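Local coordinates for protein putative isomerase YbhH (Escherichia coli, PDB 6OTV) that is a putative isomerase of the PrpF family, with the catalysed reaction and the substrate not established, at residues L35-E46 against A78-V87. Residues are numbered along the deposited sequence; the frame is centred on the assembly and turned at random.
Sequences LMAIMGSGNDLE and AQVIVHEQRV. With PO4 (phosphate ion), chain J; ACT (acetate ion), chain G.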
# COMPACT_ATOMS: atom_id res chain seq x y z
N LEU A 35 15.73 5.26 26.06
CA LEU A 35 14.44 5.94 26.00
C LEU A 35 14.01 6.42 27.38
O LEU A 35 13.47 7.53 27.52
CB LEU A 35 13.38 5.03 25.39
CG LEU A 35 13.65 4.53 23.96
CD1 LEU A 35 12.43 3.80 23.41
CD2 LEU A 35 14.03 5.69 23.06
N MET A 36 14.23 5.60 28.41
CA MET A 36 13.90 6.02 29.77
C MET A 36 14.75 7.22 30.18
O MET A 36 14.24 8.16 30.80
CB MET A 36 14.11 4.87 30.75
CG MET A 36 13.24 3.65 30.48
SD MET A 36 13.67 2.27 31.57
CE MET A 36 12.88 0.90 30.74
N ALA A 37 16.04 7.20 29.84
CA ALA A 37 16.93 8.30 30.20
C ALA A 37 16.57 9.58 29.46
O ALA A 37 16.79 10.68 29.99
CB ALA A 37 18.38 7.92 29.94
N ILE A 38 16.03 9.47 28.24
CA ILE A 38 15.63 10.67 27.51
C ILE A 38 14.45 11.33 28.20
O ILE A 38 14.41 12.56 28.36
CB ILE A 38 15.32 10.33 26.04
CG1 ILE A 38 16.59 9.88 25.31
CG2 ILE A 38 14.71 11.52 25.33
CD1 ILE A 38 16.35 9.51 23.86
N MET A 39 13.46 10.54 28.62
CA MET A 39 12.23 11.07 29.20
C MET A 39 12.35 11.39 30.68
O MET A 39 11.56 12.19 31.18
CB MET A 39 11.09 10.08 29.00
CG MET A 39 10.76 9.86 27.56
SD MET A 39 10.40 11.43 26.78
CE MET A 39 11.14 11.11 25.23
N GLY A 40 13.29 10.78 31.38
CA GLY A 40 13.32 10.91 32.83
C GLY A 40 12.37 9.95 33.51
O GLY A 40 11.78 10.30 34.55
N SER A 41 12.19 8.76 32.95
CA SER A 41 11.31 7.76 33.54
C SER A 41 11.74 7.42 34.96
O SER A 41 12.93 7.32 35.27
CB SER A 41 11.32 6.49 32.68
OG SER A 41 10.53 5.47 33.26
N GLY A 42 10.75 7.25 35.84
CA GLY A 42 10.98 6.88 37.22
C GLY A 42 10.69 7.97 38.23
O GLY A 42 10.78 7.71 39.44
N ASN A 43 10.35 9.17 37.78
CA ASN A 43 10.02 10.29 38.67
C ASN A 43 8.67 10.84 38.25
O ASN A 43 8.38 10.96 37.06
CB ASN A 43 11.11 11.37 38.60
CG ASN A 43 10.75 12.60 39.41
OD1 ASN A 43 10.18 13.56 38.89
ND2 ASN A 43 11.10 12.58 40.70
N ASP A 44 7.84 11.16 39.25
CA ASP A 44 6.47 11.61 38.98
C ASP A 44 6.43 12.81 38.05
O ASP A 44 5.51 12.94 37.24
CB ASP A 44 5.75 11.94 40.29
CG ASP A 44 5.41 10.70 41.11
OD1 ASP A 44 5.69 9.58 40.64
OD2 ASP A 44 4.85 10.86 42.22
N LEU A 45 7.43 13.69 38.14
CA LEU A 45 7.51 14.85 37.26
C LEU A 45 8.47 14.64 36.11
O LEU A 45 8.58 15.52 35.24
CB LEU A 45 7.92 16.09 38.06
CG LEU A 45 6.96 16.51 39.18
CD1 LEU A 45 7.48 17.75 39.89
CD2 LEU A 45 5.56 16.74 38.63
N GLU A 46 9.15 13.49 36.06
CA GLU A 46 10.25 13.25 35.12
C GLU A 46 11.25 14.40 35.18
O GLU A 46 11.63 15.00 34.17
CB GLU A 46 9.72 13.01 33.71
CG GLU A 46 8.96 11.68 33.60
CD GLU A 46 8.35 11.43 32.24
OE1 GLU A 46 7.72 12.35 31.67
OE2 GLU A 46 8.49 10.29 31.74
N ALA A 78 6.75 4.08 21.23
CA ALA A 78 7.08 3.57 22.56
C ALA A 78 6.48 4.48 23.61
O ALA A 78 6.60 5.71 23.51
CB ALA A 78 8.60 3.46 22.75
N GLN A 79 5.83 3.89 24.60
CA GLN A 79 5.32 4.60 25.77
C GLN A 79 6.34 4.47 26.89
O GLN A 79 6.65 3.35 27.32
CB GLN A 79 3.96 4.06 26.20
CG GLN A 79 3.31 4.80 27.36
CD GLN A 79 2.76 6.16 26.97
OE1 GLN A 79 2.16 6.32 25.91
NE2 GLN A 79 2.98 7.16 27.82
N VAL A 80 6.87 5.59 27.36
CA VAL A 80 7.84 5.60 28.44
C VAL A 80 7.08 5.87 29.73
O VAL A 80 6.57 6.97 29.94
CB VAL A 80 8.95 6.64 28.21
CG1 VAL A 80 9.95 6.62 29.35
CG2 VAL A 80 9.66 6.36 26.89
N ILE A 81 7.00 4.85 30.59
CA ILE A 81 6.21 4.96 31.81
C ILE A 81 6.82 6.03 32.72
O ILE A 81 8.04 6.23 32.76
CB ILE A 81 6.14 3.59 32.51
CG1 ILE A 81 5.66 2.53 31.52
CG2 ILE A 81 5.20 3.64 33.70
CD1 ILE A 81 4.30 2.84 30.90
N VAL A 82 5.95 6.73 33.44
CA VAL A 82 6.38 7.86 34.27
C VAL A 82 6.81 7.41 35.66
O VAL A 82 7.93 7.69 36.09
CB VAL A 82 5.27 8.92 34.36
CG1 VAL A 82 5.66 10.00 35.36
CG2 VAL A 82 4.98 9.52 32.99
N HIS A 83 5.94 6.70 36.38
CA HIS A 83 6.19 6.40 37.78
C HIS A 83 7.09 5.19 38.00
O HIS A 83 7.44 4.90 39.15
CB HIS A 83 4.85 6.20 38.51
CG HIS A 83 3.95 7.40 38.44
ND1 HIS A 83 4.23 8.58 39.11
CD2 HIS A 83 2.79 7.61 37.78
CE1 HIS A 83 3.27 9.45 38.86
NE2 HIS A 83 2.39 8.89 38.05
N GLU A 84 7.48 4.48 36.94
CA GLU A 84 8.48 3.43 37.04
C GLU A 84 9.24 3.32 35.73
O GLU A 84 8.74 3.71 34.67
CB GLU A 84 7.86 2.08 37.42
CG GLU A 84 6.75 1.62 36.50
CD GLU A 84 6.12 0.33 36.98
OE1 GLU A 84 6.01 -0.63 36.18
OE2 GLU A 84 5.73 0.26 38.17
N GLN A 85 10.45 2.78 35.81
CA GLN A 85 11.35 2.67 34.66
C GLN A 85 10.91 1.49 33.81
O GLN A 85 11.39 0.37 33.97
CB GLN A 85 12.79 2.54 35.13
CG GLN A 85 13.31 3.78 35.86
CD GLN A 85 14.78 3.66 36.25
OE1 GLN A 85 15.15 2.82 37.06
NE2 GLN A 85 15.61 4.51 35.66
N ARG A 86 9.99 1.75 32.89
CA ARG A 86 9.47 0.73 32.00
C ARG A 86 9.16 1.36 30.65
O ARG A 86 8.87 2.56 30.57
CB ARG A 86 8.21 0.06 32.59
CG ARG A 86 7.85 -1.27 31.95
CD ARG A 86 6.66 -1.94 32.63
NE ARG A 86 5.37 -1.43 32.16
CZ ARG A 86 4.57 -0.65 32.88
NH1 ARG A 86 4.91 -0.30 34.11
NH2 ARG A 86 3.42 -0.23 32.37
N VAL A 87 9.24 0.55 29.60
CA VAL A 87 8.88 0.97 28.25
C VAL A 87 7.83 0.01 27.71
O VAL A 87 7.98 -1.21 27.85
CB VAL A 87 10.11 1.02 27.32
CG1 VAL A 87 9.69 1.34 25.90
CG2 VAL A 87 11.11 2.05 27.82
P PO4 J . 2.34 6.21 34.11
O1 PO4 J . 3.37 6.25 35.21
O2 PO4 J . 1.34 7.32 34.32
O3 PO4 J . 3.03 6.38 32.77
O4 PO4 J . 1.64 4.87 34.15
C ACT G . 10.41 15.97 42.42
O ACT G . 10.65 15.37 43.50
OXT ACT G . 9.83 15.53 41.39
CH3 ACT G . 10.90 17.44 42.37
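Met36, Val80 and Val82 bury the most surface where the end of helix 28-39 and the turns after it meet the hairpin formed by strands 73-80 and 87-88. Met36 runs across the hairpin: chi2 (174°) and chi3 (-164°) together keep its chain straight, so that SD crosses the side chain of Gln85 at about a right angle and CE ends 3.6 Å from Val87 CG2. Val80 faces the helix with both methyls. CG1 packs 3.7 Å from Met39 CB and also against Ser41 CB, while CG2 meets Met39 CG; Val60 of the adjoining strand 59-65 touches Val80 as well.

Past the helix the contact turns polar. Ser41 OG donates to Ile81 O at 2.7 Å. One residue on, within the type II turn from Gly40 to Asn43, Gly42 N gives a hydrogen bond to Val82 O (2.9 Å, 145° at the hydrogen). Val82 itself lays CG1 3.5 Å from Asp44 O and CG2 against the carboxylate of Glu46, whose oxygens are hydrogen-bonded to Ser58 OG and Gly53 N. The backbone N atoms of Val82 and His83 hold a phosphate ion, probably from the crystallisation liquor; His83 N lies 2.9 Å from O1.

In this PrpF-family chain, of the DAP epimerase clan, the chemistry therefore divides: apolar packing seats the helix end on the hairpin, and two hydrogen bonds to successive carbonyls, Ile81 O and Val82 O, tie the post-helix turn to it.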